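Long-range contact in geranyltranstransferase (Thermotoga neapolitana, PDB 4WK5), which probably acts as a magnesium-dependent prenyltransferase in isoprene biosynthesis: residues F207-L211 and A271-E275. Residues are numbered along the deposited sequence; the frame is centred on the assembly and turned at random.
Sequences FVKKL and ALESE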
loop_
_atom_site.group_PDB
_atom_site.type_symbol
_atom_site.label_atom_id
_atom_site.label_comp_id
_atom_site.label_asym_id
_atom_site.label_seq_id
_atom_site.Cartn_x
_atom_site.Cartn_y
_atom_site.Cartn_z
ATOM N N PHE A 207 14.029 10.485 20.699
ATOM C CA PHE A 207 13.313 10.537 21.970
ATOM C C PHE A 207 11.805 10.349 21.784
ATOM O O PHE A 207 11.212 9.407 22.317
ATOM C CB PHE A 207 13.587 11.873 22.672
ATOM C CG PHE A 207 13.055 11.945 24.077
ATOM C CD1 PHE A 207 13.890 11.720 25.154
ATOM C CD2 PHE A 207 11.720 12.228 24.320
ATOM C CE1 PHE A 207 13.410 11.785 26.440
ATOM C CE2 PHE A 207 11.235 12.277 25.609
ATOM C CZ PHE A 207 12.081 12.062 26.669
ATOM N N VAL A 208 11.195 11.258 21.028
ATOM C CA VAL A 208 9.742 11.312 20.913
ATOM C C VAL A 208 9.132 10.095 20.215
ATOM O O VAL A 208 7.962 9.781 20.438
ATOM C CB VAL A 208 9.291 12.581 20.165
ATOM C CG1 VAL A 208 9.550 13.812 21.011
ATOM C CG2 VAL A 208 9.991 12.688 18.817
ATOM N N LYS A 209 9.907 9.422 19.365
ATOM C CA LYS A 209 9.417 8.213 18.701
ATOM C C LYS A 209 9.143 7.120 19.737
ATOM O O LYS A 209 8.146 6.383 19.652
ATOM C CB LYS A 209 10.422 7.726 17.655
ATOM C CG LYS A 209 9.954 6.521 16.861
ATOM C CD LYS A 209 11.005 6.083 15.852
ATOM C CE LYS A 209 10.564 4.834 15.105
ATOM N NZ LYS A 209 11.545 4.425 14.058
ATOM N N LYS A 210 10.034 7.037 20.723
ATOM C CA LYS A 210 9.873 6.141 21.862
ATOM C C LYS A 210 8.603 6.485 22.640
ATOM O O LYS A 210 7.882 5.602 23.102
ATOM C CB LYS A 210 11.101 6.230 22.767
ATOM C CG LYS A 210 11.456 4.940 23.489
ATOM C CD LYS A 210 12.736 5.122 24.298
ATOM C CE LYS A 210 13.181 3.826 24.950
ATOM N NZ LYS A 210 14.050 4.077 26.133
ATOM N N LEU A 211 8.329 7.779 22.769
ATOM C CA LEU A 211 7.107 8.256 23.412
ATOM C C LEU A 211 5.850 7.780 22.700
ATOM O O LEU A 211 4.908 7.304 23.332
ATOM C CB LEU A 211 7.094 9.782 23.474
ATOM C CG LEU A 211 8.066 10.478 24.416
ATOM C CD1 LEU A 211 7.730 11.963 24.453
ATOM C CD2 LEU A 211 8.029 9.866 25.816
ATOM N N ALA A 271 6.874 13.624 30.031
ATOM C CA ALA A 271 7.852 14.002 29.014
ATOM C C ALA A 271 7.361 15.193 28.190
ATOM O O ALA A 271 8.122 16.131 27.944
ATOM C CB ALA A 271 8.161 12.815 28.099
ATOM N N LEU A 272 6.096 15.155 27.769
ATOM C CA LEU A 272 5.517 16.248 26.974
ATOM C C LEU A 272 5.535 17.570 27.752
ATOM O O LEU A 272 5.899 18.616 27.215
ATOM C CB LEU A 272 4.083 15.911 26.551
ATOM C CG LEU A 272 3.906 14.680 25.659
ATOM C CD1 LEU A 272 2.422 14.425 25.396
ATOM C CD2 LEU A 272 4.663 14.844 24.359
ATOM N N GLU A 273 5.129 17.514 29.013
ATOM C CA GLU A 273 5.119 18.706 29.858
ATOM C C GLU A 273 6.535 19.243 30.036
ATOM O O GLU A 273 6.772 20.438 29.870
ATOM C CB GLU A 273 4.483 18.404 31.210
ATOM C CG GLU A 273 4.227 19.652 32.044
ATOM C CD GLU A 273 3.236 19.414 33.163
ATOM O OE1 GLU A 273 2.453 20.339 33.470
ATOM O OE2 GLU A 273 3.240 18.303 33.733
ATOM N N SER A 274 7.474 18.350 30.338
ATOM C CA SER A 274 8.882 18.724 30.524
ATOM C C SER A 274 9.499 19.411 29.308
ATOM O O SER A 274 10.368 20.285 29.454
ATOM C CB SER A 274 9.721 17.491 30.865
ATOM O OG SER A 274 9.349 16.959 32.119
ATOM N N GLU A 275 9.069 19.000 28.116
ATOM C CA GLU A 275 9.638 19.521 26.871
ATOM C C GLU A 275 8.922 20.761 26.353
ATOM O O GLU A 275 9.281 21.287 25.303
ATOM C CB GLU A 275 9.617 18.449 25.788
ATOM C CG GLU A 275 10.610 17.347 26.001
ATOM C CD GLU A 275 10.567 16.328 24.895
ATOM O OE1 GLU A 275 10.404 16.718 23.721
ATOM O OE2 GLU A 275 10.687 15.132 25.210
#
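Phe207 meets the end of helix 248-274 and the residue after it with its ring. At the ring's edge and in its plane sits the methyl of Ala271, with CB 4.0 Å from Phe207 CE2. The CB of Phe207 already points toward 271-275, and with CG anti to the backbone N and beside the carbonyl carbon (chi1 -172°) the ring carries on to Ala271. The carboxylate of Glu275 also comes up to the ring, obliquely and near the CD2–CE2 bond, the two planes 74° apart; the modelled spacing of 2.9 Å between Phe207 CE2 and Glu275 OE2 is doubtfully short. The ring thus meets residues four apart, Ala271 and Glu275.

Val208 contributes less: its CG1 lies 4.1 Å from the other carboxylate oxygen, Glu275 OE1, so that the acid, extended beyond CG, ends against the ring of Phe207 and CG1 of Val208. No hydrogen bond or salt bridge joins the two segments, and the carboxylate meets carbon alone across this interface. Without the long acidic chain, as with an alanine here, the Phe207 ring and Val208 CG1 would probably lose their cover on that side, and a gap would open beside them.

Leu211, a turn further on, closes the contact with both methyls. They face Ala271 CB from one side, CD2 at 3.7 Å and CD1 at 3.8 Å, and Leu211 CD1 also approaches Leu272 CD2 at 4.2 Å.

The contact joins the first turns of helix 206-229 to the C-terminal end of helix 248-274, in the all-helical fold of prenyl synthases. Helix 175-201 flanks both, touching Val208 through Phe198 and Leu272 through Phe194, while helix 278-289 packs on Leu272 with Thr280 and Leu284.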